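Long-range contacts in glucoamylase (Thermoanaerobacterium thermosaccharolyticum, PDB 1LF6), which hydrolyses 1,4-linked alpha-D-glucose residues from the non-reducing ends of glucan chains, probably with release of beta-D-glucose: residues A[44-49]-A[307-312]; A[278-283]-A[301-306]; A[201-206]-A[224-229]; A[28-33]-A[154-159]. All coordinates share one frame; numbering follows the deposited sequence.

The four contacts illustrate how a two-domain glycosidase is joined within one chain. Contacts 1 and 2 touch, their centres about 12 Å apart, and both bring the N-terminal beta-rich region against the start of the family 15 catalytic region; contact 2 is nested along the chain inside the loop that contact 1 closes. Contacts 3 and 4, with centres about 11 Å apart, also touch and share the seven-stranded sheet of the N-terminal region, contact 4 closing before contact 3 opens. The two pairs are well separated, the centres of contacts 2 and 3 lying about 38 Å apart. One pair thus appears to join the beta-rich N-terminal part to the helical family 15 part, while the other packs the beta sandwich within itself.

Contact 1. Residues A[44-49]-A[307-312]; sequences NNYVSK and ASEDKT
K311 reaches into the loop 44-49 and grips it by its backbone. Its chain is extended beyond CG, passing Y46 at the start, where K311 CB lies 3.8 Å from Y46 CD2. At the far end K311 NZ donates to S48 O over 2.6 Å, with a C=O...donor angle of 162°, and more weakly to N45 O. T42 OG1 and A43 O are further acceptors, so four oxygens share three N-H groups, which fits the weak bond. Y46 turns its ring edge to the other loop. K311 CA lies in the ring plane, and Y46 OH donates to E309 OE1 across 2.7 Å, reaching the oxygen on its syn side, 28° out of the carboxylate plane. The other oxygen, E309 OE2, is held by R363 and G315 N. K49 slides past K311 in the opposite direction; bent at its last torsion (chi4 -45°), it turns K49 NZ back to Y46 O at 2.6 Å, while K49 CE rests against T312 OG1. Surrounded by three backbone carbonyls and one hydroxyl, K311 would probably stay protonated, and R363 would stabilise E309 as an anion; the loops are joined by polar bonds at the tips, with the lysine's methylenes packed between.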
loop_
_atom_site.group_PDB
_atom_site.type_symbol
_atom_site.label_atom_id
_atom_site.label_comp_id
_atom_site.label_asym_id
_atom_site.label_seq_id
_atom_site.Cartn_x
_atom_site.Cartn_y
_atom_site.Cartn_z
ATOM N N ASN A 44 -12.235 10.682 5.548
ATOM C CA ASN A 44 -11.336 11.743 5.115
ATOM C C ASN A 44 -11.216 12.850 6.171
ATOM O O ASN A 44 -11.527 14.017 5.925
ATOM C CB ASN A 44 -11.812 12.302 3.763
ATOM C CG ASN A 44 -11.014 13.510 3.304
ATOM O OD1 ASN A 44 -9.808 13.601 3.521
ATOM N ND2 ASN A 44 -11.691 14.443 2.649
ATOM N N ASN A 45 -10.785 12.454 7.364
ATOM C CA ASN A 45 -10.570 13.378 8.474
ATOM C C ASN A 45 -9.634 12.706 9.471
ATOM O O ASN A 45 -9.397 11.502 9.383
ATOM C CB ASN A 45 -11.896 13.779 9.155
ATOM C CG ASN A 45 -12.618 12.610 9.816
ATOM O OD1 ASN A 45 -13.683 12.195 9.369
ATOM N ND2 ASN A 45 -12.050 12.091 10.896
ATOM N N TYR A 46 -9.106 13.477 10.414
ATOM C CA TYR A 46 -8.176 12.935 11.399
ATOM C C TYR A 46 -8.817 12.397 12.673
ATOM O O TYR A 46 -8.156 11.741 13.479
ATOM C CB TYR A 46 -7.120 13.990 11.749
ATOM C CG TYR A 46 -6.241 14.357 10.570
ATOM C CD1 TYR A 46 -6.428 15.552 9.873
ATOM C CD2 TYR A 46 -5.248 13.484 10.127
ATOM C CE1 TYR A 46 -5.644 15.865 8.757
ATOM C CE2 TYR A 46 -4.464 13.785 9.018
ATOM C CZ TYR A 46 -4.663 14.970 8.338
ATOM O OH TYR A 46 -3.878 15.259 7.244
ATOM N N VAL A 47 -10.110 12.655 12.840
ATOM C CA VAL A 47 -10.838 12.196 14.016
ATOM C C VAL A 47 -11.061 10.683 13.997
ATOM O O VAL A 47 -10.703 9.986 14.947
ATOM C CB VAL A 47 -12.214 12.896 14.126
ATOM C CG1 VAL A 47 -12.903 12.486 15.422
ATOM C CG2 VAL A 47 -12.036 14.411 14.066
ATOM N N SER A 48 -11.654 10.183 12.917
ATOM C CA SER A 48 -11.931 8.755 12.783
ATOM C C SER A 48 -10.653 8.007 12.421
ATOM O O SER A 48 -10.285 7.923 11.247
ATOM C CB SER A 48 -12.990 8.525 11.703
ATOM O OG SER A 48 -13.311 7.145 11.591
ATOM N N LYS A 49 -9.985 7.465 13.436
ATOM C CA LYS A 49 -8.737 6.745 13.236
ATOM C C LYS A 49 -8.922 5.250 12.988
ATOM O O LYS A 49 -8.425 4.415 13.741
ATOM C CB LYS A 49 -7.809 6.970 14.434
ATOM C CG LYS A 49 -7.519 8.441 14.733
ATOM C CD LYS A 49 -6.340 8.574 15.689
ATOM C CE LYS A 49 -6.253 9.962 16.307
ATOM N NZ LYS A 49 -6.445 11.071 15.345
ATOM N N ALA A 307 -5.660 8.505 1.746
ATOM C CA ALA A 307 -6.011 7.577 2.816
ATOM C C ALA A 307 -4.823 6.777 3.357
ATOM O O ALA A 307 -4.996 5.945 4.251
ATOM C CB ALA A 307 -7.092 6.619 2.324
ATOM N N SER A 308 -3.623 7.032 2.838
ATOM C CA SER A 308 -2.434 6.291 3.280
ATOM C C SER A 308 -1.565 7.040 4.286
ATOM O O SER A 308 -0.439 6.629 4.580
ATOM C CB SER A 308 -1.588 5.888 2.068
ATOM O OG SER A 308 -2.305 4.991 1.237
ATOM N N GLU A 309 -2.091 8.141 4.810
ATOM C CA GLU A 309 -1.372 8.939 5.795
ATOM C C GLU A 309 -1.803 8.529 7.200
ATOM O O GLU A 309 -2.972 8.226 7.422
ATOM C CB GLU A 309 -1.680 10.430 5.596
ATOM C CG GLU A 309 -1.107 11.353 6.668
ATOM C CD GLU A 309 -1.539 12.806 6.503
ATOM O OE1 GLU A 309 -2.741 13.045 6.265
ATOM O OE2 GLU A 309 -0.682 13.704 6.624
ATOM N N ASP A 310 -0.869 8.498 8.146
ATOM C CA ASP A 310 -1.257 8.176 9.508
ATOM C C ASP A 310 -2.007 9.415 9.977
ATOM O O ASP A 310 -1.740 10.523 9.503
ATOM C CB ASP A 310 -0.046 7.929 10.410
ATOM C CG ASP A 310 -0.455 7.527 11.831
ATOM O OD1 ASP A 310 -1.229 6.554 11.975
ATOM O OD2 ASP A 310 -0.009 8.185 12.792
ATOM N N LYS A 311 -2.951 9.241 10.894
ATOM C CA LYS A 311 -3.724 10.380 11.364
ATOM C C LYS A 311 -3.181 11.019 12.638
ATOM O O LYS A 311 -3.711 12.023 13.110
ATOM C CB LYS A 311 -5.187 9.966 11.525
ATOM C CG LYS A 311 -5.806 9.569 10.190
ATOM C CD LYS A 311 -7.255 9.131 10.298
ATOM C CE LYS A 311 -7.817 8.836 8.908
ATOM N NZ LYS A 311 -9.265 8.506 8.896
ATOM N N THR A 312 -2.110 10.444 13.179
ATOM C CA THR A 312 -1.487 10.977 14.383
ATOM C C THR A 312 -0.151 11.603 13.980
ATOM O O THR A 312 0.149 12.739 14.338
ATOM C CB THR A 312 -1.263 9.870 15.425
ATOM O OG1 THR A 312 -2.505 9.203 15.677
ATOM C CG2 THR A 312 -0.744 10.463 16.736
#

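Contact 2. Residues A[278-283]-A[301-306]; sequences DEWTKY and SMMILK
The phenol ring of Y283 carries the aliphatic part of K306 over one face, and the indole of W280 meets the same lysine at its edge. K306 CG stands over the Y283 ring, offset toward the rim, in a CH-pi contact whose modelled closeness is doubtful. Bent at chi2 (-66°), the lysine lifts CD off the ring; K306 CE still lies 3.8 Å from Y283 CE2, and the end leads away. K306 NZ ends 5.6 Å from the centroid of the Y283 ring, at most a weak cation-pi attraction. Around W280, K306 CB lies in the indole plane, 3.9 Å from CZ3. M303 supplies a Met-aromatic contact: its SD is 5.0 Å from the centroid of the W280 six-membered ring, in an oblique position. M303 CB also touches the rim, 3.9 Å from W280 CZ3. M302, whose side chain crosses that of Y283 at about a right angle, brings CE to 4.0 Å from Y283 OH. The polar ends of both rings have further partners, W280 NE1 bonding to T42 O and Y283 OH to D357 OD1, which would limit how far either ring can shift. The segment axes approach to 11.1 Å at 111°. This is Met-aromatic and lysine-over-tyrosine packing between helices 269-284 and 296-306, where the beta-rich N-terminal region leads into the family 15 region with its (alpha/alpha) barrel.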
loop_
_atom_site.group_PDB
_atom_site.type_symbol
_atom_site.label_atom_id
_atom_site.label_comp_id
_atom_site.label_asym_id
_atom_site.label_seq_id
_atom_site.Cartn_x
_atom_site.Cartn_y
_atom_site.Cartn_z
ATOM N N ASP A 278 -19.710 12.482 1.170
ATOM C CA ASP A 278 -19.545 13.926 0.995
ATOM C C ASP A 278 -18.144 14.400 1.366
ATOM O O ASP A 278 -17.563 15.238 0.677
ATOM C CB ASP A 278 -20.565 14.709 1.835
ATOM C CG ASP A 278 -21.995 14.486 1.384
ATOM O OD1 ASP A 278 -22.226 14.358 0.162
ATOM O OD2 ASP A 278 -22.895 14.457 2.253
ATOM N N GLU A 279 -17.610 13.873 2.462
ATOM C CA GLU A 279 -16.280 14.263 2.911
ATOM C C GLU A 279 -15.231 13.938 1.855
ATOM O O GLU A 279 -14.339 14.746 1.577
ATOM C CB GLU A 279 -15.932 13.560 4.225
ATOM C CG GLU A 279 -15.385 14.499 5.286
ATOM C CD GLU A 279 -15.074 13.803 6.602
ATOM O OE1 GLU A 279 -14.727 14.507 7.577
ATOM O OE2 GLU A 279 -15.172 12.559 6.668
ATOM N N TRP A 280 -15.343 12.750 1.269
ATOM C CA TRP A 280 -14.415 12.314 0.235
ATOM C C TRP A 280 -14.622 13.077 -1.070
ATOM O O TRP A 280 -13.662 13.385 -1.774
ATOM C CB TRP A 280 -14.574 10.810 -0.014
ATOM C CG TRP A 280 -13.691 9.978 0.857
ATOM C CD1 TRP A 280 -14.080 9.033 1.762
ATOM C CD2 TRP A 280 -12.262 10.040 0.929
ATOM N NE1 TRP A 280 -12.982 8.503 2.398
ATOM C CE2 TRP A 280 -11.851 9.104 1.903
ATOM C CE3 TRP A 280 -11.287 10.798 0.264
ATOM C CZ2 TRP A 280 -10.506 8.904 2.230
ATOM C CZ3 TRP A 280 -9.952 10.602 0.587
ATOM C CH2 TRP A 280 -9.572 9.660 1.563
ATOM N N THR A 281 -15.878 13.367 -1.390
ATOM C CA THR A 281 -16.210 14.092 -2.609
ATOM C C THR A 281 -15.645 15.503 -2.517
ATOM O O THR A 281 -15.099 16.032 -3.484
ATOM C CB THR A 281 -17.737 14.155 -2.811
ATOM O OG1 THR A 281 -18.266 12.825 -2.814
ATOM C CG2 THR A 281 -18.078 14.815 -4.137
ATOM N N LYS A 282 -15.770 16.098 -1.337
ATOM C CA LYS A 282 -15.262 17.440 -1.088
ATOM C C LYS A 282 -13.771 17.503 -1.414
ATOM O O LYS A 282 -13.286 18.462 -2.022
ATOM C CB LYS A 282 -15.476 17.804 0.381
ATOM C CG LYS A 282 -14.901 19.146 0.778
ATOM C CD LYS A 282 -15.034 19.365 2.272
ATOM C CE LYS A 282 -14.508 20.729 2.673
ATOM N NZ LYS A 282 -14.696 20.965 4.133
ATOM N N TYR A 283 -13.043 16.476 -0.995
ATOM C CA TYR A 283 -11.613 16.423 -1.256
ATOM C C TYR A 283 -11.316 16.288 -2.741
ATOM O O TYR A 283 -10.462 16.995 -3.264
ATOM C CB TYR A 283 -10.961 15.261 -0.505
ATOM C CG TYR A 283 -9.524 15.051 -0.922
ATOM C CD1 TYR A 283 -9.147 13.932 -1.670
ATOM C CD2 TYR A 283 -8.545 15.992 -0.605
ATOM C CE1 TYR A 283 -7.822 13.759 -2.090
ATOM C CE2 TYR A 283 -7.224 15.831 -1.019
ATOM C CZ TYR A 283 -6.868 14.713 -1.759
ATOM O OH TYR A 283 -5.561 14.546 -2.150
ATOM N N SER A 301 -6.917 6.870 -7.389
ATOM C CA SER A 301 -5.522 6.900 -6.958
ATOM C C SER A 301 -5.276 7.983 -5.908
ATOM O O SER A 301 -4.629 7.730 -4.896
ATOM C CB SER A 301 -4.595 7.141 -8.158
ATOM O OG SER A 301 -4.724 6.100 -9.115
ATOM N N MET A 302 -5.800 9.185 -6.145
ATOM C CA MET A 302 -5.589 10.275 -5.203
ATOM C C MET A 302 -6.222 10.043 -3.829
ATOM O O MET A 302 -5.670 10.466 -2.814
ATOM C CB MET A 302 -6.076 11.601 -5.799
ATOM C CG MET A 302 -5.231 12.103 -6.974
ATOM S SD MET A 302 -3.455 12.073 -6.647
ATOM C CE MET A 302 -3.343 13.091 -5.162
ATOM N N MET A 303 -7.369 9.373 -3.786
ATOM C CA MET A 303 -8.021 9.101 -2.509
ATOM C C MET A 303 -7.209 8.049 -1.757
ATOM O O MET A 303 -6.994 8.157 -0.543
ATOM C CB MET A 303 -9.448 8.593 -2.725
ATOM C CG MET A 303 -10.340 9.580 -3.466
ATOM S SD MET A 303 -12.082 9.108 -3.518
ATOM C CE MET A 303 -12.728 10.251 -2.438
ATOM N N ILE A 304 -6.765 7.030 -2.486
ATOM C CA ILE A 304 -5.967 5.969 -1.890
ATOM C C ILE A 304 -4.723 6.576 -1.247
ATOM O O ILE A 304 -4.373 6.229 -0.119
ATOM C CB ILE A 304 -5.550 4.909 -2.945
ATOM C CG1 ILE A 304 -6.771 4.092 -3.362
ATOM C CG2 ILE A 304 -4.456 3.997 -2.382
ATOM C CD1 ILE A 304 -6.479 3.069 -4.438
ATOM N N LEU A 305 -4.062 7.493 -1.951
ATOM C CA LEU A 305 -2.867 8.134 -1.407
ATOM C C LEU A 305 -3.261 8.940 -0.177
ATOM O O LEU A 305 -2.637 8.845 0.878
ATOM C CB LEU A 305 -2.223 9.057 -2.452
ATOM C CG LEU A 305 -1.695 8.369 -3.716
ATOM C CD1 LEU A 305 -1.038 9.400 -4.620
ATOM C CD2 LEU A 305 -0.694 7.268 -3.338
ATOM N N LYS A 306 -4.319 9.729 -0.324
ATOM C CA LYS A 306 -4.819 10.555 0.762
ATOM C C LYS A 306 -5.116 9.693 1.987
ATOM O O LYS A 306 -4.857 10.092 3.118
ATOM C CB LYS A 306 -6.092 11.270 0.310
ATOM C CG LYS A 306 -6.084 12.754 0.571
ATOM C CD LYS A 306 -6.089 13.045 2.043
ATOM C CE LYS A 306 -5.939 14.533 2.319
ATOM N NZ LYS A 306 -6.006 14.747 3.782
#

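Contact 3. Residues A[201-206]-A[224-229]; sequences IGYYKV and DSARGN
Y203 and A226 mark the tight half of this contact. The methyl CB of A226 sits between I201 CG2, at 3.8 Å, and the Y203 ring, which it meets off-centre in a CH-pi contact, 3.7 Å from CZ. The first torsion of Y203 (chi1 -68°) sets CG beside its own backbone N, anti to the carbonyl carbon; the end of the side chain comes nearer the other strand. There R227 N donates to Y203 OH over 2.9 Å, almost straight at 170°. Further along, Y204 N bonds to N229 O at 2.7 Å, equally straight. G228 passes the ring edge with backbone angles at which a side chain would collide with the carbonyl oxygen before it, and its CB would also lie close to Y203 CE1.

The looser side is wet. A water accepts from Y203 OH at 3.0 Å and donates to S225 O, while the exposed side chain of R227 starts away from the other strand and finds a long, weak ion pair with E167. A phenylalanine in place of Y203 would probably leave R227 N without its acceptor and the bridging water without one of its two anchors here.

The strands are not sheet partners: strand 198-203 is the edge of the seven-stranded sheet beside strand 230-236, whereas strand 225-228 pairs with 166-173 in the other sheet of the beta sandwich.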
loop_
_atom_site.group_PDB
_atom_site.type_symbol
_atom_site.label_atom_id
_atom_site.label_comp_id
_atom_site.label_asym_id
_atom_site.label_seq_id
_atom_site.Cartn_x
_atom_site.Cartn_y
_atom_site.Cartn_z
ATOM N N ILE A 201 -17.206 -17.831 21.018
ATOM C CA ILE A 201 -15.815 -17.441 20.847
ATOM C C ILE A 201 -14.972 -18.700 21.011
ATOM O O ILE A 201 -14.773 -19.186 22.127
ATOM C CB ILE A 201 -15.410 -16.399 21.903
ATOM C CG1 ILE A 201 -16.374 -15.211 21.836
ATOM C CG2 ILE A 201 -13.976 -15.940 21.665
ATOM C CD1 ILE A 201 -16.203 -14.209 22.949
ATOM N N GLY A 202 -14.492 -19.237 19.892
ATOM C CA GLY A 202 -13.697 -20.451 19.942
ATOM C C GLY A 202 -12.272 -20.302 19.440
ATOM O O GLY A 202 -11.872 -19.239 18.972
ATOM N N TYR A 203 -11.507 -21.384 19.539
ATOM C CA TYR A 203 -10.118 -21.396 19.106
ATOM C C TYR A 203 -9.972 -21.831 17.658
ATOM O O TYR A 203 -10.580 -22.814 17.230
ATOM C CB TYR A 203 -9.308 -22.311 20.023
ATOM C CG TYR A 203 -9.190 -21.754 21.417
ATOM C CD1 TYR A 203 -8.486 -20.574 21.653
ATOM C CD2 TYR A 203 -9.811 -22.380 22.499
ATOM C CE1 TYR A 203 -8.403 -20.030 22.924
ATOM C CE2 TYR A 203 -9.733 -21.839 23.780
ATOM C CZ TYR A 203 -9.028 -20.664 23.984
ATOM O OH TYR A 203 -8.955 -20.108 25.237
ATOM N N TYR A 204 -9.158 -21.089 16.910
ATOM C CA TYR A 204 -8.927 -21.354 15.491
ATOM C C TYR A 204 -8.535 -22.800 15.193
ATOM O O TYR A 204 -7.565 -23.321 15.744
ATOM C CB TYR A 204 -7.853 -20.397 14.955
ATOM C CG TYR A 204 -7.571 -20.543 13.475
ATOM C CD1 TYR A 204 -8.609 -20.547 12.546
ATOM C CD2 TYR A 204 -6.265 -20.672 13.003
ATOM C CE1 TYR A 204 -8.358 -20.675 11.182
ATOM C CE2 TYR A 204 -6.000 -20.801 11.640
ATOM C CZ TYR A 204 -7.053 -20.802 10.735
ATOM O OH TYR A 204 -6.804 -20.932 9.388
ATOM N N LYS A 205 -9.302 -23.430 14.304
ATOM C CA LYS A 205 -9.085 -24.815 13.890
ATOM C C LYS A 205 -9.291 -25.845 14.997
ATOM O O LYS A 205 -8.903 -27.006 14.855
ATOM C CB LYS A 205 -7.689 -24.983 13.282
ATOM C CG LYS A 205 -7.555 -24.376 11.895
ATOM C CD LYS A 205 -6.181 -24.630 11.295
ATOM C CE LYS A 205 -6.083 -24.051 9.891
ATOM N NZ LYS A 205 -4.731 -24.240 9.291
ATOM N N VAL A 206 -9.908 -25.424 16.095
ATOM C CA VAL A 206 -10.174 -26.325 17.212
ATOM C C VAL A 206 -11.680 -26.422 17.428
ATOM O O VAL A 206 -12.292 -27.452 17.145
ATOM C CB VAL A 206 -9.510 -25.826 18.511
ATOM C CG1 VAL A 206 -9.760 -26.819 19.635
ATOM C CG2 VAL A 206 -8.017 -25.642 18.291
ATOM N N ASP A 224 -18.314 -18.007 25.593
ATOM C CA ASP A 224 -18.325 -16.560 25.749
ATOM C C ASP A 224 -17.000 -16.057 26.304
ATOM O O ASP A 224 -16.910 -14.937 26.808
ATOM C CB ASP A 224 -19.487 -16.122 26.659
ATOM C CG ASP A 224 -19.376 -16.670 28.079
ATOM O OD1 ASP A 224 -20.354 -16.521 28.842
ATOM O OD2 ASP A 224 -18.323 -17.239 28.442
ATOM N N SER A 225 -15.969 -16.889 26.190
ATOM C CA SER A 225 -14.642 -16.542 26.684
ATOM C C SER A 225 -13.567 -17.424 26.051
ATOM O O SER A 225 -13.768 -18.623 25.860
ATOM C CB SER A 225 -14.606 -16.692 28.209
ATOM O OG SER A 225 -13.317 -16.425 28.730
ATOM N N ALA A 226 -12.427 -16.821 25.723
ATOM C CA ALA A 226 -11.312 -17.543 25.114
ATOM C C ALA A 226 -10.108 -16.618 24.957
ATOM O O ALA A 226 -10.260 -15.393 24.935
ATOM C CB ALA A 226 -11.726 -18.100 23.753
ATOM N N ARG A 227 -8.913 -17.200 24.864
ATOM C CA ARG A 227 -7.694 -16.412 24.696
ATOM C C ARG A 227 -6.639 -17.160 23.893
ATOM O O ARG A 227 -6.200 -18.242 24.278
ATOM C CB ARG A 227 -7.114 -15.998 26.053
ATOM C CG ARG A 227 -5.897 -15.096 25.928
ATOM C CD ARG A 227 -5.589 -14.368 27.216
ATOM N NE ARG A 227 -5.247 -15.286 28.293
ATOM C CZ ARG A 227 -4.996 -14.907 29.540
ATOM N NH1 ARG A 227 -5.050 -13.621 29.863
ATOM N NH2 ARG A 227 -4.690 -15.811 30.462
ATOM N N GLY A 228 -6.240 -16.560 22.776
ATOM C CA GLY A 228 -5.246 -17.150 21.897
ATOM C C GLY A 228 -5.630 -16.804 20.471
ATOM O O GLY A 228 -6.052 -15.674 20.202
ATOM N N ASN A 229 -5.468 -17.752 19.553
ATOM C CA ASN A 229 -5.864 -17.525 18.167
ATOM C C ASN A 229 -7.349 -17.852 18.127
ATOM O O ASN A 229 -7.748 -18.991 17.900
ATOM C CB ASN A 229 -5.093 -18.434 17.207
ATOM C CG ASN A 229 -3.748 -17.851 16.808
ATOM O OD1 ASN A 229 -2.773 -17.940 17.547
ATOM N ND2 ASN A 229 -3.700 -17.230 15.633
HETATM O O HOH W 1 -11.174 -20.080 27.254
#

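Contact 4. Residues A[28-33]-A[154-159]; sequences EEDTWA and AYDPHI
H158 lies between W32 and D30, and its side chain can be followed outward atom by atom. CB rests against the indole, 3.5 Å from W32 CH2. ND1 then stands over one face of W32, offset toward the rim, in an edge-to-face pair with ring planes at 70°. CE1 next comes to 3.2 Å from D30 OD2. At the tip, NE2 donates to D30 OD2 over 2.7 Å in a bent bond, 140° at the hydrogen; the oxygen is in the imidazole plane, but the nitrogen approaches from above the carboxylate plane. A weak second bond joins NE2 to D156 OD1, which itself lies 2.6 Å from D30 OD2, tip to tip. An alanine in place of H158 would probably leave these crowded carboxylates without their imidazole donor and a gap over the W32 face. Strand 150-157 is flanked by strands 70-80 and 230-236 in the seven-stranded sheet; the loop 28-33 packs against its end and H158 just after it, and T31 OG1 bonds to G326 O, its side chain about 8 Å from that of W325, the probable substrate-binding residue.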
loop_
_atom_site.group_PDB
_atom_site.type_symbol
_atom_site.label_atom_id
_atom_site.label_comp_id
_atom_site.label_asym_id
_atom_site.label_seq_id
_atom_site.Cartn_x
_atom_site.Cartn_y
_atom_site.Cartn_z
ATOM N N GLU A 28 -4.713 -23.015 16.768
ATOM C CA GLU A 28 -3.614 -23.082 15.818
ATOM C C GLU A 28 -3.230 -21.684 15.327
ATOM O O GLU A 28 -4.008 -20.739 15.461
ATOM C CB GLU A 28 -4.020 -23.965 14.643
ATOM C CG GLU A 28 -2.872 -24.420 13.776
ATOM C CD GLU A 28 -3.314 -25.439 12.751
ATOM O OE1 GLU A 28 -3.946 -26.444 13.147
ATOM O OE2 GLU A 28 -3.032 -25.237 11.552
ATOM N N GLU A 29 -2.033 -21.560 14.762
ATOM C CA GLU A 29 -1.487 -20.311 14.277
ATOM C C GLU A 29 -2.188 -19.988 12.946
ATOM O O GLU A 29 -2.802 -20.836 12.321
ATOM C CB GLU A 29 0.015 -20.425 14.048
ATOM C CG GLU A 29 0.842 -20.496 15.327
ATOM C CD GLU A 29 2.330 -20.613 15.056
ATOM O OE1 GLU A 29 3.117 -20.636 16.025
ATOM O OE2 GLU A 29 2.701 -20.673 13.862
ATOM N N ASP A 30 -2.174 -18.723 12.744
ATOM C CA ASP A 30 -2.981 -18.087 11.672
ATOM C C ASP A 30 -2.009 -17.310 10.800
ATOM O O ASP A 30 -0.778 -17.258 11.061
ATOM C CB ASP A 30 -4.052 -17.264 12.338
ATOM C CG ASP A 30 -5.262 -16.872 11.575
ATOM O OD1 ASP A 30 -5.613 -17.327 10.477
ATOM O OD2 ASP A 30 -6.050 -16.053 12.162
ATOM N N THR A 31 -2.536 -16.576 9.876
ATOM C CA THR A 31 -1.856 -15.892 8.804
ATOM C C THR A 31 -2.613 -14.635 8.463
ATOM O O THR A 31 -3.844 -14.596 8.711
ATOM C CB THR A 31 -1.748 -16.856 7.596
ATOM O OG1 THR A 31 -0.729 -16.490 6.694
ATOM C CG2 THR A 31 -3.047 -17.198 6.941
ATOM N N TRP A 32 -2.027 -13.712 7.752
ATOM C CA TRP A 32 -2.822 -12.530 7.342
ATOM C C TRP A 32 -3.583 -12.863 6.082
ATOM O O TRP A 32 -3.411 -13.900 5.452
ATOM C CB TRP A 32 -1.897 -11.334 7.187
ATOM C CG TRP A 32 -1.305 -10.867 8.500
ATOM C CD1 TRP A 32 -0.038 -11.205 8.919
ATOM C CD2 TRP A 32 -1.922 -10.147 9.552
ATOM N NE1 TRP A 32 0.178 -10.671 10.162
ATOM C CE2 TRP A 32 -0.954 -10.010 10.575
ATOM C CE3 TRP A 32 -3.179 -9.557 9.716
ATOM C CZ2 TRP A 32 -1.225 -9.335 11.758
ATOM C CZ3 TRP A 32 -3.438 -8.877 10.886
ATOM C CH2 TRP A 32 -2.465 -8.776 11.890
ATOM N N ALA A 33 -4.407 -11.914 5.660
ATOM C CA ALA A 33 -5.194 -12.050 4.438
ATOM C C ALA A 33 -4.397 -11.745 3.170
ATOM O O ALA A 33 -3.322 -11.148 3.217
ATOM C CB ALA A 33 -6.421 -11.134 4.509
ATOM N N ALA A 154 -18.142 -14.587 10.992
ATOM C CA ALA A 154 -16.905 -14.986 11.661
ATOM C C ALA A 154 -15.926 -13.822 11.699
ATOM O O ALA A 154 -15.408 -13.395 10.668
ATOM C CB ALA A 154 -16.279 -16.176 10.944
ATOM N N TYR A 155 -15.690 -13.308 12.901
ATOM C CA TYR A 155 -14.783 -12.190 13.118
ATOM C C TYR A 155 -13.464 -12.705 13.683
ATOM O O TYR A 155 -13.448 -13.351 14.729
ATOM C CB TYR A 155 -15.421 -11.198 14.097
ATOM C CG TYR A 155 -14.475 -10.163 14.661
ATOM C CD1 TYR A 155 -13.719 -9.348 13.822
ATOM C CD2 TYR A 155 -14.343 -9.992 16.041
ATOM C CE1 TYR A 155 -12.855 -8.386 14.341
ATOM C CE2 TYR A 155 -13.484 -9.031 16.568
ATOM C CZ TYR A 155 -12.743 -8.232 15.711
ATOM O OH TYR A 155 -11.900 -7.278 16.227
ATOM N N ASP A 156 -12.358 -12.418 12.999
ATOM C CA ASP A 156 -11.049 -12.870 13.465
ATOM C C ASP A 156 -10.167 -11.711 13.919
ATOM O O ASP A 156 -9.526 -11.047 13.107
ATOM C CB ASP A 156 -10.329 -13.647 12.366
ATOM C CG ASP A 156 -9.027 -14.251 12.845
ATOM O OD1 ASP A 156 -8.354 -14.914 12.037
ATOM O OD2 ASP A 156 -8.674 -14.069 14.032
ATOM N N PRO A 157 -10.119 -11.457 15.231
ATOM C CA PRO A 157 -9.288 -10.358 15.714
ATOM C C PRO A 157 -7.807 -10.709 15.828
ATOM O O PRO A 157 -7.445 -11.787 16.308
ATOM C CB PRO A 157 -9.908 -10.037 17.066
ATOM C CG PRO A 157 -10.320 -11.385 17.555
ATOM C CD PRO A 157 -10.937 -12.018 16.323
ATOM N N HIS A 158 -6.963 -9.793 15.362
ATOM C CA HIS A 158 -5.510 -9.932 15.443
ATOM C C HIS A 158 -5.034 -8.606 16.008
ATOM O O HIS A 158 -4.287 -7.875 15.359
ATOM C CB HIS A 158 -4.888 -10.140 14.064
ATOM C CG HIS A 158 -4.992 -11.542 13.558
ATOM N ND1 HIS A 158 -4.150 -12.045 12.591
ATOM C CD2 HIS A 158 -5.847 -12.545 13.874
ATOM C CE1 HIS A 158 -4.481 -13.297 12.331
ATOM N NE2 HIS A 158 -5.508 -13.625 13.096
ATOM N N ILE A 159 -5.482 -8.303 17.220
ATOM C CA ILE A 159 -5.152 -7.044 17.866
ATOM C C ILE A 159 -3.662 -6.764 17.975
ATOM O O ILE A 159 -2.866 -7.634 18.346
ATOM C CB ILE A 159 -5.819 -6.969 19.252
ATOM C CG1 ILE A 159 -7.319 -7.227 19.091
ATOM C CG2 ILE A 159 -5.591 -5.592 19.882
ATOM C CD1 ILE A 159 -8.051 -7.421 20.392
HETATM O O HOH W 2 -6.993 -16.681 14.442
#